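Local atomic coordinates of flagellar hook-associated protein 2 (Bdellovibrio bacteriovorus, PDB entry 6KTY), a protein that probably caps the growing tip of the flagellar filament, helping flagellin subunits polymerise there and keeping them from leaking away. Residues E36-A41 / K154-G159; M47-P52 / D141-E146; V75-S80 / M88-A93; K99-E104 / K114-G119. All blocks are in the same frame, centred on the assembly; numbering follows the deposited sequence.

Contact 1 (E36-A41 / K154-G159)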
loop_
_atom_site.group_PDB
_atom_site.type_symbol
_atom_site.label_atom_id
_atom_site.label_comp_id
_atom_site.label_asym_id
_atom_site.label_seq_id
_atom_site.Cartn_x
_atom_site.Cartn_y
_atom_site.Cartn_z
ATOM N N GLU A 36 -8.359 1.095 -10.964
ATOM C CA GLU A 36 -7.581 0.243 -10.106
ATOM C C GLU A 36 -6.658 -0.654 -10.944
ATOM O O GLU A 36 -7.138 -1.418 -11.796
ATOM C CB GLU A 36 -8.527 -0.659 -9.329
ATOM C CG GLU A 36 -7.835 -1.449 -8.255
ATOM C CD GLU A 36 -8.775 -2.325 -7.467
ATOM O OE1 GLU A 36 -9.960 -1.978 -7.370
ATOM O OE2 GLU A 36 -8.320 -3.340 -6.897
ATOM N N VAL A 37 -5.355 -0.586 -10.700
ATOM C CA VAL A 37 -4.432 -1.520 -11.363
ATOM C C VAL A 37 -4.288 -2.772 -10.495
ATOM O O VAL A 37 -3.624 -2.737 -9.441
ATOM C CB VAL A 37 -3.073 -0.901 -11.598
ATOM C CG1 VAL A 37 -2.202 -1.902 -12.432
ATOM C CG2 VAL A 37 -3.221 0.433 -12.252
ATOM N N VAL A 38 -4.949 -3.859 -10.902
ATOM C CA VAL A 38 -4.951 -5.105 -10.135
ATOM C C VAL A 38 -3.632 -5.865 -10.376
ATOM O O VAL A 38 -2.991 -6.277 -9.440
ATOM C CB VAL A 38 -6.195 -5.987 -10.434
ATOM C CG1 VAL A 38 -6.147 -7.269 -9.634
ATOM C CG2 VAL A 38 -7.491 -5.203 -10.048
ATOM N N GLN A 39 -3.217 -5.986 -11.628
ATOM C CA GLN A 39 -1.971 -6.688 -11.956
ATOM C C GLN A 39 -1.377 -6.028 -13.178
ATOM O O GLN A 39 -2.124 -5.676 -14.107
ATOM C CB GLN A 39 -2.370 -8.135 -12.238
ATOM C CG GLN A 39 -1.341 -9.030 -12.822
ATOM C CD GLN A 39 -1.986 -10.348 -13.218
ATOM O OE1 GLN A 39 -2.329 -11.151 -12.356
ATOM N NE2 GLN A 39 -2.165 -10.564 -14.530
ATOM N N LEU A 40 -0.063 -5.839 -13.203
ATOM C CA LEU A 40 0.566 -5.350 -14.407
ATOM C C LEU A 40 0.516 -6.448 -15.473
ATOM O O LEU A 40 0.420 -7.631 -15.163
ATOM C CB LEU A 40 2.012 -4.944 -14.155
ATOM C CG LEU A 40 2.225 -3.757 -13.218
ATOM C CD1 LEU A 40 3.724 -3.634 -12.977
ATOM C CD2 LEU A 40 1.674 -2.421 -13.760
ATOM N N ALA A 41 0.568 -6.053 -16.731
ATOM C CA ALA A 41 0.800 -7.033 -17.795
ATOM C C ALA A 41 2.191 -7.685 -17.601
ATOM O O ALA A 41 3.118 -7.010 -17.178
ATOM C CB ALA A 41 0.701 -6.360 -19.146
ATOM N N LYS A 154 -4.583 -6.560 -15.556
ATOM C CA LYS A 154 -5.942 -6.588 -15.059
ATOM C C LYS A 154 -6.158 -5.247 -14.410
ATOM O O LYS A 154 -5.386 -4.848 -13.526
ATOM C CB LYS A 154 -6.157 -7.710 -14.048
ATOM C CG LYS A 154 -6.055 -9.120 -14.633
ATOM C CD LYS A 154 -6.146 -10.168 -13.551
ATOM C CE LYS A 154 -6.165 -11.582 -14.120
ATOM N NZ LYS A 154 -6.120 -12.571 -12.969
ATOM N N VAL A 155 -7.165 -4.528 -14.887
ATOM C CA VAL A 155 -7.530 -3.262 -14.326
ATOM C C VAL A 155 -9.021 -3.165 -14.125
ATOM O O VAL A 155 -9.794 -3.743 -14.878
ATOM C CB VAL A 155 -7.062 -2.115 -15.214
ATOM C CG1 VAL A 155 -5.552 -2.305 -15.498
ATOM C CG2 VAL A 155 -7.854 -2.071 -16.496
ATOM N N LYS A 156 -9.430 -2.400 -13.142
ATOM C CA LYS A 156 -10.834 -2.143 -12.962
ATOM C C LYS A 156 -11.170 -0.716 -13.355
ATOM O O LYS A 156 -10.522 0.236 -12.906
ATOM C CB LYS A 156 -11.263 -2.405 -11.528
ATOM C CG LYS A 156 -11.102 -3.872 -11.077
ATOM C CD LYS A 156 -11.656 -4.057 -9.649
ATOM C CE LYS A 156 -11.683 -5.564 -9.275
ATOM N NZ LYS A 156 -12.060 -5.837 -7.866
ATOM N N VAL A 157 -12.210 -0.583 -14.167
ATOM C CA VAL A 157 -12.709 0.717 -14.559
ATOM C C VAL A 157 -14.138 0.803 -14.018
ATOM O O VAL A 157 -14.971 -0.071 -14.276
ATOM C CB VAL A 157 -12.597 0.945 -16.077
ATOM C CG1 VAL A 157 -13.343 -0.128 -16.862
ATOM C CG2 VAL A 157 -13.056 2.356 -16.440
ATOM N N ASP A 158 -14.377 1.833 -13.207
ATOM C CA ASP A 158 -15.615 1.966 -12.423
ATOM C C ASP A 158 -16.042 0.629 -11.774
ATOM O O ASP A 158 -17.222 0.280 -11.759
ATOM C CB ASP A 158 -16.728 2.522 -13.308
ATOM C CG ASP A 158 -16.493 3.993 -13.718
ATOM O OD1 ASP A 158 -15.713 4.727 -13.048
ATOM O OD2 ASP A 158 -17.116 4.413 -14.710
ATOM N N GLY A 159 -15.060 -0.110 -11.268
ATOM C CA GLY A 159 -15.295 -1.371 -10.573
ATOM C C GLY A 159 -15.357 -2.621 -11.412
ATOM O O GLY A 159 -15.508 -3.696 -10.845
#

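Contact 2 (M47-P52 / D141-E146)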
loop_
_atom_site.group_PDB
_atom_site.type_symbol
_atom_site.label_atom_id
_atom_site.label_comp_id
_atom_site.label_asym_id
_atom_site.label_seq_id
_atom_site.Cartn_x
_atom_site.Cartn_y
_atom_site.Cartn_z
ATOM N N MET A 47 13.770 -18.860 -15.976
ATOM C CA MET A 47 15.006 -18.613 -15.219
ATOM C C MET A 47 15.723 -19.908 -15.025
ATOM O O MET A 47 15.089 -20.907 -14.645
ATOM C CB MET A 47 14.727 -17.958 -13.851
ATOM C CG MET A 47 15.994 -17.405 -13.160
ATOM S SD MET A 47 15.693 -16.487 -11.664
ATOM C CE MET A 47 15.196 -14.922 -12.347
ATOM N N SER A 48 17.036 -19.908 -15.251
ATOM C CA SER A 48 17.820 -21.156 -15.083
ATOM C C SER A 48 18.016 -21.601 -13.634
ATOM O O SER A 48 17.791 -20.832 -12.693
ATOM C CB SER A 48 19.194 -21.034 -15.760
ATOM O OG SER A 48 20.092 -20.314 -14.928
ATOM N N ASN A 49 18.425 -22.864 -13.470
ATOM C CA ASN A 49 19.127 -23.316 -12.265
ATOM C C ASN A 49 20.386 -22.483 -11.976
ATOM O O ASN A 49 20.862 -21.725 -12.844
ATOM C CB ASN A 49 19.442 -24.820 -12.351
ATOM C CG ASN A 49 20.325 -25.190 -13.558
ATOM O OD1 ASN A 49 20.198 -24.635 -14.630
ATOM N ND2 ASN A 49 21.226 -26.143 -13.353
ATOM N N GLY A 50 20.878 -22.584 -10.753
ATOM C CA GLY A 50 21.995 -21.766 -10.268
ATOM C C GLY A 50 23.339 -22.347 -10.685
ATOM O O GLY A 50 23.511 -23.573 -10.753
ATOM N N PHE A 51 24.294 -21.460 -10.958
ATOM C CA PHE A 51 25.653 -21.839 -11.315
ATOM C C PHE A 51 26.621 -21.179 -10.361
ATOM O O PHE A 51 26.330 -20.071 -9.844
ATOM C CB PHE A 51 25.946 -21.403 -12.746
ATOM C CG PHE A 51 25.335 -22.296 -13.782
ATOM C CD1 PHE A 51 23.971 -22.259 -14.042
ATOM C CD2 PHE A 51 26.128 -23.175 -14.508
ATOM C CE1 PHE A 51 23.410 -23.099 -15.001
ATOM C CE2 PHE A 51 25.560 -24.026 -15.475
ATOM C CZ PHE A 51 24.214 -24.005 -15.702
ATOM N N PRO A 52 27.795 -21.814 -10.143
ATOM C CA PRO A 52 28.731 -21.233 -9.203
ATOM C C PRO A 52 29.440 -19.999 -9.735
ATOM O O PRO A 52 30.065 -19.290 -8.977
ATOM C CB PRO A 52 29.730 -22.382 -8.923
ATOM C CG PRO A 52 29.688 -23.251 -10.151
ATOM C CD PRO A 52 28.272 -23.097 -10.703
ATOM N N ASP A 141 24.698 -29.232 -16.080
ATOM C CA ASP A 141 23.386 -29.159 -16.714
ATOM C C ASP A 141 22.754 -27.773 -16.582
ATOM O O ASP A 141 22.677 -27.225 -15.471
ATOM C CB ASP A 141 22.447 -30.178 -16.049
ATOM C CG ASP A 141 22.795 -31.613 -16.392
ATOM O OD1 ASP A 141 23.410 -31.869 -17.463
ATOM O OD2 ASP A 141 22.450 -32.501 -15.586
ATOM N N MET A 142 22.300 -27.204 -17.699
ATOM C CA MET A 142 21.461 -26.005 -17.650
ATOM C C MET A 142 20.036 -26.357 -17.960
ATOM O O MET A 142 19.765 -27.047 -18.934
ATOM C CB MET A 142 21.897 -24.926 -18.658
ATOM C CG MET A 142 21.387 -23.567 -18.271
ATOM S SD MET A 142 19.877 -23.063 -19.114
ATOM C CE MET A 142 20.692 -22.206 -20.474
ATOM N N TYR A 143 19.138 -25.851 -17.133
ATOM C CA TYR A 143 17.734 -26.034 -17.364
ATOM C C TYR A 143 16.983 -24.849 -16.786
ATOM O O TYR A 143 17.472 -24.150 -15.908
ATOM C CB TYR A 143 17.229 -27.385 -16.770
ATOM C CG TYR A 143 17.304 -27.517 -15.252
ATOM C CD1 TYR A 143 18.484 -27.907 -14.623
ATOM C CD2 TYR A 143 16.167 -27.314 -14.459
ATOM C CE1 TYR A 143 18.544 -28.044 -13.236
ATOM C CE2 TYR A 143 16.215 -27.429 -13.079
ATOM C CZ TYR A 143 17.401 -27.806 -12.480
ATOM O OH TYR A 143 17.436 -27.924 -11.124
ATOM N N PHE A 144 15.802 -24.625 -17.311
ATOM C CA PHE A 144 14.900 -23.607 -16.803
ATOM C C PHE A 144 14.117 -24.172 -15.617
ATOM O O PHE A 144 13.175 -24.923 -15.806
ATOM C CB PHE A 144 13.985 -23.133 -17.946
ATOM C CG PHE A 144 14.719 -22.387 -19.056
ATOM C CD1 PHE A 144 15.546 -21.290 -18.759
ATOM C CD2 PHE A 144 14.532 -22.728 -20.391
ATOM C CE1 PHE A 144 16.185 -20.586 -19.750
ATOM C CE2 PHE A 144 15.200 -22.034 -21.408
ATOM C CZ PHE A 144 16.028 -20.959 -21.089
ATOM N N GLU A 145 14.552 -23.830 -14.400
ATOM C CA GLU A 145 13.966 -24.334 -13.142
ATOM C C GLU A 145 12.573 -23.718 -12.970
ATOM O O GLU A 145 11.668 -24.312 -12.386
ATOM C CB GLU A 145 14.866 -23.922 -11.966
ATOM C CG GLU A 145 14.841 -24.836 -10.724
ATOM C CD GLU A 145 15.865 -24.421 -9.650
ATOM O OE1 GLU A 145 16.593 -23.414 -9.829
ATOM O OE2 GLU A 145 15.952 -25.105 -8.606
ATOM N N GLU A 146 12.390 -22.525 -13.530
ATOM C CA GLU A 146 11.123 -21.845 -13.413
ATOM C C GLU A 146 10.782 -21.123 -14.703
ATOM O O GLU A 146 11.668 -20.579 -15.354
ATOM C CB GLU A 146 11.235 -20.840 -12.261
ATOM C CG GLU A 146 10.275 -21.047 -11.092
ATOM C CD GLU A 146 10.189 -19.804 -10.220
ATOM O OE1 GLU A 146 11.178 -19.531 -9.490
ATOM O OE2 GLU A 146 9.162 -19.080 -10.302
HETATM O O HOH W 1 19.167 -23.403 -8.265
#

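Contact 3 (V75-S80 / M88-A93)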
loop_
_atom_site.group_PDB
_atom_site.type_symbol
_atom_site.label_atom_id
_atom_site.label_comp_id
_atom_site.label_asym_id
_atom_site.label_seq_id
_atom_site.Cartn_x
_atom_site.Cartn_y
_atom_site.Cartn_z
ATOM N N VAL A 75 18.159 -21.023 -30.811
ATOM C CA VAL A 75 19.385 -20.232 -30.643
ATOM C C VAL A 75 20.575 -21.172 -30.429
ATOM O O VAL A 75 20.571 -21.990 -29.514
ATOM C CB VAL A 75 19.263 -19.242 -29.451
ATOM C CG1 VAL A 75 20.622 -18.633 -29.082
ATOM C CG2 VAL A 75 18.252 -18.127 -29.784
ATOM N N TYR A 76 21.566 -21.046 -31.303
ATOM C CA TYR A 76 22.713 -21.953 -31.349
ATOM C C TYR A 76 23.772 -21.559 -30.327
ATOM O O TYR A 76 24.331 -20.455 -30.383
ATOM C CB TYR A 76 23.341 -21.948 -32.739
ATOM C CG TYR A 76 22.368 -22.224 -33.878
ATOM C CD1 TYR A 76 21.457 -23.292 -33.813
ATOM C CD2 TYR A 76 22.340 -21.411 -35.018
ATOM C CE1 TYR A 76 20.555 -23.546 -34.855
ATOM C CE2 TYR A 76 21.449 -21.658 -36.055
ATOM C CZ TYR A 76 20.564 -22.728 -35.972
ATOM O OH TYR A 76 19.687 -22.980 -37.011
ATOM N N ILE A 77 24.086 -22.488 -29.430
ATOM C CA ILE A 77 25.096 -22.251 -28.405
ATOM C C ILE A 77 26.432 -22.888 -28.802
ATOM O O ILE A 77 26.583 -24.106 -28.910
ATOM C CB ILE A 77 24.612 -22.717 -27.053
ATOM C CG1 ILE A 77 23.337 -21.927 -26.693
ATOM C CG2 ILE A 77 25.706 -22.522 -25.993
ATOM C CD1 ILE A 77 23.518 -20.416 -26.815
ATOM N N ASN A 78 27.379 -22.003 -29.055
ATOM C CA ASN A 78 28.694 -22.365 -29.461
ATOM C C ASN A 78 29.555 -22.660 -28.223
ATOM O O ASN A 78 29.674 -21.835 -27.323
ATOM C CB ASN A 78 29.245 -21.222 -30.287
ATOM C CG ASN A 78 30.592 -21.499 -30.805
ATOM O OD1 ASN A 78 31.353 -22.245 -30.196
ATOM N ND2 ASN A 78 30.925 -20.893 -31.923
ATOM N N GLY A 79 30.140 -23.859 -28.192
ATOM C CA GLY A 79 31.052 -24.260 -27.124
ATOM C C GLY A 79 32.146 -23.239 -26.861
ATOM O O GLY A 79 32.591 -23.099 -25.728
ATOM N N SER A 80 32.545 -22.496 -27.891
ATOM C CA SER A 80 33.533 -21.412 -27.745
ATOM C C SER A 80 33.306 -20.599 -26.501
ATOM O O SER A 80 34.259 -20.233 -25.812
ATOM C CB SER A 80 33.511 -20.445 -28.949
ATOM O OG SER A 80 33.820 -19.103 -28.564
ATOM N N MET A 88 23.991 -15.768 -22.477
ATOM C CA MET A 88 23.259 -14.522 -22.434
ATOM C C MET A 88 23.615 -13.678 -23.657
ATOM O O MET A 88 22.711 -13.188 -24.341
ATOM C CB MET A 88 23.594 -13.778 -21.148
ATOM C CG MET A 88 22.752 -12.570 -20.969
ATOM S SD MET A 88 23.800 -11.161 -20.772
ATOM C CE MET A 88 24.325 -11.451 -19.146
ATOM N N LYS A 89 24.909 -13.479 -23.945
ATOM C CA LYS A 89 25.273 -12.595 -25.064
ATOM C C LYS A 89 24.775 -13.156 -26.423
ATOM O O LYS A 89 24.362 -12.395 -27.257
ATOM C CB LYS A 89 26.794 -12.280 -25.104
ATOM C CG LYS A 89 27.215 -11.348 -23.929
ATOM C CD LYS A 89 28.713 -11.180 -23.840
ATOM C CE LYS A 89 29.162 -10.139 -22.786
ATOM N NZ LYS A 89 28.535 -10.286 -21.407
ATOM N N GLN A 90 24.814 -14.481 -26.609
ATOM C CA GLN A 90 24.380 -15.139 -27.870
ATOM C C GLN A 90 22.848 -15.083 -28.035
ATOM O O GLN A 90 22.341 -14.891 -29.132
ATOM C CB GLN A 90 24.847 -16.612 -27.914
ATOM C CG GLN A 90 26.375 -16.798 -28.001
ATOM C CD GLN A 90 26.852 -18.278 -28.081
ATOM O OE1 GLN A 90 26.668 -18.956 -29.109
ATOM N NE2 GLN A 90 27.543 -18.749 -27.026
ATOM N N ILE A 91 22.109 -15.252 -26.938
ATOM C CA ILE A 91 20.647 -15.071 -26.973
ATOM C C ILE A 91 20.364 -13.632 -27.350
ATOM O O ILE A 91 19.597 -13.401 -28.268
ATOM C CB ILE A 91 19.921 -15.460 -25.668
ATOM C CG1 ILE A 91 20.026 -16.973 -25.410
ATOM C CG2 ILE A 91 18.461 -15.073 -25.705
ATOM C CD1 ILE A 91 19.633 -17.435 -23.952
ATOM N N ASN A 92 21.014 -12.656 -26.719
ATOM C CA ASN A 92 20.720 -11.277 -27.093
ATOM C C ASN A 92 21.105 -11.007 -28.570
ATOM O O ASN A 92 20.343 -10.377 -29.299
ATOM C CB ASN A 92 21.397 -10.278 -26.157
ATOM C CG ASN A 92 20.771 -10.266 -24.768
ATOM O OD1 ASN A 92 19.566 -10.530 -24.616
ATOM N ND2 ASN A 92 21.591 -9.982 -23.736
ATOM N N ALA A 93 22.255 -11.520 -29.021
ATOM C CA ALA A 93 22.723 -11.225 -30.385
ATOM C C ALA A 93 21.864 -11.925 -31.435
ATOM O O ALA A 93 21.833 -11.498 -32.564
ATOM C CB ALA A 93 24.184 -11.616 -30.564
#

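Contact 4 (K99-E104 / K114-G119)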
loop_
_atom_site.group_PDB
_atom_site.type_symbol
_atom_site.label_atom_id
_atom_site.label_comp_id
_atom_site.label_asym_id
_atom_site.label_seq_id
_atom_site.Cartn_x
_atom_site.Cartn_y
_atom_site.Cartn_z
ATOM N N LYS A 99 15.236 -11.186 -24.371
ATOM C CA LYS A 99 16.294 -10.414 -23.691
ATOM C C LYS A 99 16.788 -11.294 -22.551
ATOM O O LYS A 99 15.983 -11.818 -21.787
ATOM C CB LYS A 99 15.741 -9.082 -23.165
ATOM C CG LYS A 99 16.611 -8.346 -22.112
ATOM C CD LYS A 99 15.782 -7.244 -21.395
ATOM C CE LYS A 99 15.960 -7.255 -19.886
ATOM N NZ LYS A 99 15.593 -8.577 -19.249
ATOM N N ALA A 100 18.095 -11.510 -22.484
ATOM C CA ALA A 100 18.673 -12.390 -21.499
ATOM C C ALA A 100 19.516 -11.536 -20.568
ATOM O O ALA A 100 20.124 -10.565 -20.988
ATOM C CB ALA A 100 19.538 -13.440 -22.178
ATOM N N GLN A 101 19.556 -11.909 -19.305
ATOM C CA GLN A 101 20.559 -11.351 -18.406
ATOM C C GLN A 101 20.932 -12.370 -17.363
ATOM O O GLN A 101 20.187 -13.352 -17.110
ATOM C CB GLN A 101 20.055 -10.040 -17.788
ATOM C CG GLN A 101 18.811 -10.215 -16.907
ATOM C CD GLN A 101 18.226 -8.844 -16.446
ATOM O OE1 GLN A 101 17.693 -8.071 -17.250
ATOM N NE2 GLN A 101 18.330 -8.565 -15.166
ATOM N N VAL A 102 22.068 -12.168 -16.712
ATOM C CA VAL A 102 22.436 -13.111 -15.641
ATOM C C VAL A 102 22.194 -12.410 -14.305
ATOM O O VAL A 102 22.657 -11.308 -14.102
ATOM C CB VAL A 102 23.894 -13.560 -15.758
ATOM C CG1 VAL A 102 24.291 -14.395 -14.564
ATOM C CG2 VAL A 102 24.105 -14.318 -17.095
ATOM N N VAL A 103 21.450 -13.053 -13.416
ATOM C CA VAL A 103 21.158 -12.474 -12.123
ATOM C C VAL A 103 21.851 -13.324 -11.055
ATOM O O VAL A 103 22.251 -14.466 -11.327
ATOM C CB VAL A 103 19.623 -12.346 -11.885
ATOM C CG1 VAL A 103 18.958 -11.470 -12.962
ATOM C CG2 VAL A 103 18.961 -13.717 -11.788
ATOM N N GLU A 104 22.009 -12.749 -9.866
ATOM C CA GLU A 104 22.572 -13.445 -8.728
ATOM C C GLU A 104 21.467 -13.671 -7.695
ATOM O O GLU A 104 20.811 -12.721 -7.259
ATOM C CB GLU A 104 23.706 -12.626 -8.121
ATOM C CG GLU A 104 24.599 -13.460 -7.260
ATOM C CD GLU A 104 25.921 -12.800 -6.915
ATOM O OE1 GLU A 104 26.690 -13.437 -6.158
ATOM O OE2 GLU A 104 26.189 -11.678 -7.409
ATOM N N LYS A 114 22.178 -17.111 -12.129
ATOM C CA LYS A 114 21.106 -17.651 -12.967
ATOM C C LYS A 114 20.862 -16.874 -14.225
ATOM O O LYS A 114 21.009 -15.633 -14.247
ATOM C CB LYS A 114 19.833 -17.751 -12.157
ATOM C CG LYS A 114 19.929 -18.791 -11.074
ATOM C CD LYS A 114 18.740 -18.720 -10.190
ATOM C CE LYS A 114 18.869 -19.743 -9.060
ATOM N NZ LYS A 114 17.677 -19.815 -8.191
ATOM N N LEU A 115 20.547 -17.599 -15.297
ATOM C CA LEU A 115 20.192 -16.970 -16.561
ATOM C C LEU A 115 18.695 -16.704 -16.524
ATOM O O LEU A 115 17.912 -17.603 -16.204
ATOM C CB LEU A 115 20.550 -17.863 -17.750
ATOM C CG LEU A 115 20.218 -17.319 -19.147
ATOM C CD1 LEU A 115 21.196 -16.202 -19.547
ATOM C CD2 LEU A 115 20.261 -18.458 -20.155
ATOM N N LEU A 116 18.325 -15.451 -16.770
ATOM C CA LEU A 116 16.927 -15.042 -16.896
ATOM C C LEU A 116 16.671 -14.676 -18.349
ATOM O O LEU A 116 17.362 -13.805 -18.908
ATOM C CB LEU A 116 16.652 -13.828 -15.993
ATOM C CG LEU A 116 15.327 -13.043 -16.209
ATOM C CD1 LEU A 116 14.144 -13.915 -15.798
ATOM C CD2 LEU A 116 15.298 -11.723 -15.398
ATOM N N VAL A 117 15.683 -15.297 -18.970
ATOM C CA VAL A 117 15.373 -14.976 -20.372
ATOM C C VAL A 117 13.891 -14.512 -20.400
ATOM O O VAL A 117 13.014 -15.232 -19.941
ATOM C CB VAL A 117 15.596 -16.194 -21.258
ATOM C CG1 VAL A 117 15.238 -15.915 -22.707
ATOM C CG2 VAL A 117 17.063 -16.715 -21.141
ATOM N N SER A 118 13.622 -13.334 -20.941
ATOM C CA SER A 118 12.260 -12.813 -20.963
ATOM C C SER A 118 11.871 -12.322 -22.357
ATOM O O SER A 118 12.721 -11.839 -23.105
ATOM C CB SER A 118 12.137 -11.737 -19.913
ATOM O OG SER A 118 12.824 -10.575 -20.365
ATOM N N GLY A 119 10.594 -12.488 -22.719
ATOM C CA GLY A 119 10.052 -11.908 -23.947
ATOM C C GLY A 119 10.127 -10.409 -23.829
ATOM O O GLY A 119 10.305 -9.877 -22.731
#

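Contact 1 (E36-A41 / K154-G159)
Glu-36 to Gln-39 and Lys-154 to Val-157, on neighbouring strands of a five-stranded antiparallel sheet, run with their short axes 155° apart and 4.6 Å at closest approach, Glu-36 and Lys-156 forming a hydrogen-bonded pair and Val-37 facing Val-155 in a non-hydrogen-bonded one. Beyond Val-37 the register slips by one residue. Val-38 and Gln-39 both face Lys-154, a classic beta bulge, and Lys-154 O takes both their amides: Val-38 N at 2.8 Å, bent to 134° at the hydrogen, and Gln-39 N on a lone pair at 3.1 Å. The bulge turns the Val-38 side chain out of the regular face pattern, with CB 3.4 Å from Lys-154 O and CG2 resting on Lys-156 CG. Glu-36, its CG anti to the backbone N (chi1 -172°) and its chain extended, runs alongside Lys-156, OE1 lying 3.5 Å from Lys-156 CD. On the same face Lys-154 crosses the Gln-39 amide, its CD 4.1 Å from both OE1 and NE2 of Gln-39; NE2 binds Asn-152 O. Val-37 and Val-155 turn to the other face, where beta-branched, apolar side chains suit a buried position against Phe-180. Glu-36 OE1 and Lys-156 NZ are 4.4 Å apart, beyond a salt bridge, and OE2 bonds Gly-186 N; the charges probably attract at longer range, while the polar hold across the contact rests on five backbone hydrogen bonds.

Contact 2 (M47-P52 / D141-E146)
Asn-49 reaches across to Asp-141, Met-142 and Tyr-143, and its side-chain amide bonds backbone atoms of Asp-141 and Tyr-143 beyond the last bridge of the strand pairing. Its CB lies over one face of the Tyr-143 ring, 3.8 Å from the centroid and offset toward the rim, a CH-pi contact. Its CG is placed between the backbone N and the carbonyl carbon (chi1 60°) and is 3.4 Å from Tyr-143 CE1, the amide and ring planes being 31° apart. From there the two ends of the amide divide: OD1 accepts from Tyr-143 N at 3.0 Å, the donor lying well above the carbonyl plane, and ND2 gives a nearly straight bond of 2.8 Å to Asp-141 O, which lies in the amide plane. Asparagine suits this place because it offers an acceptor and a donor side by side. Its own backbone N also binds Tyr-143 O, so three bonds join Asn-49 to Asp-141 and Tyr-143.

Nearby, Phe-51 CZ touches Met-142 CG, and Met-142 SD lies 4.0 Å from Ser-48 CB, with Ile-64 and Ile-133 packed around the methionine. A water joins Gly-50 N to Glu-145 OE1. Ser-48 OG gives a 2.6 Å bond to Asn-49 O and accepts from Leu-115 N, tying the segment to strand 113-119. Toward the other end, Met-47 N binds Glu-146 O, while Met-47 O receives weak bonds from Glu-145 N and Glu-146 N. Two residues facing Met-47 make a classic beta bulge, here at strand 144-148, an outer strand, within this chain, of a four-stranded antiparallel sheet.

Contact 3 (V75-S80 / M88-A93)
A strand laid against a helix, joined by a short connection, forms this contact: Val-75 to Ile-77 ends strand 71-77 and Met-88 to Ala-93 belongs to helix 84-94. Their short axes run 151° apart in direction and come within 8.5 Å, near antiparallel as expected when the chain doubles back. Gln-90 is the residue that bridges the gap. Its CG is anti to the carbonyl carbon (chi1 -67°) and the chain continues extended, carrying the amide across to the strand end. There OE1 accepts from Asn-78 N at 3.1 Å; the bond is almost straight, 170° at the hydrogen, and the donor lies in the carbonyl plane on a lone pair. The long, flexible glutamine suits the place, since it spans from helix to strand and still ends in an acceptor for the backbone N-H just beyond the strand. OE1 also lies 3.1 Å from Tyr-76 O, two acceptors that do not bond to each other.

Besides the amide bond the contact is apolar. Ile-77 CD1 meets Gln-90 CD at 4.2 Å, and Val-75 CG1 touches Ile-91 CG1 at 4.1 Å, the two branched side chains crossing at about a right angle. Asn-78 then opens an Asx turn, its OD1 accepting from Ser-80 N at 2.6 Å.

Within this chain strand 71-77 is an outer strand of a three-stranded antiparallel sheet, paired with strand 63-68, whose Phe-66 touches Val-75. From the helix, Ile-91 also reaches Leu-98 and Ala-100 on strand 98-104 and Leu-115 and Val-117 on strand 113-119, so the helix packs against strands of both sheets.

Contact 4 (K99-E104 / K114-G119)
Lys-99 to Val-103 pairs with Lys-114 to Ser-118 as the two arms of an antiparallel beta hairpin in regular register, their short axes 144° apart. Six backbone bonds join the hydrogen-bonded pairs Lys-99 with Ser-118, Gln-101 with Leu-116 and Val-103 with Lys-114; Val-103 N to Lys-114 O is the shortest at 2.7 Å. Between them, Ala-100 CA and Val-102 CA each come 3.2 Å from a carbonyl O, of Leu-116 and Lys-114 respectively, as CA-H...O contacts.

Ala-100, Val-102, Leu-115 and Val-117 share one face. Leu-115 CD1 lies 4.2 Å from both Ala-100 CB and Val-102 CG2. From helix 84-94, Met-88 packs on Ala-100, Val-102 and Leu-115, and Ile-91 on Val-117. The small alanine suits a position so close beneath the helix. On the other face Gln-101 and Leu-116 lie side by side, CG to CD2 at 4.1 Å, and Val-103 CG2 packs obliquely on Lys-114 CB. Met-47 of the adjoining strand touches Val-103 and Leu-116, while Phe-160 of a third subunit, another copy of this protein, packs on Leu-116. Lys-114 sends its extended chain away to a salt bridge with Asp-105.

NE2 of Gln-101 binds Leu-172 O of the third subunit. The amide's other end is held within the strand: Lys-99, bent at chi3 and chi4, brings NZ to 2.9 Å from Gln-101 OE1, approaching from above the carbonyl plane.

This fragment of the cap protein FliD folds into two lobes. Contacts 2, 3 and 4 gather in one, while contact 1 stands apart in a five-stranded sheet, its centre about 28 to 38 Å from theirs. Contacts 2 and 4 share the four-stranded sheet through neighbouring strands 45-48 and 113-119, their centres about 10 Å apart. Helix 84-94 ties contact 3 to contact 4, centres about 13 Å apart, through Asn-92 OD1 to Ala-100 N. Along the chain, contact 1 pairs the outermost segments, contact 2 those within them, and contacts 3 and 4 follow in series inside. The chain thus leaves one lobe, builds the other and returns. Both lobes contact other subunits in this four-chain assembly.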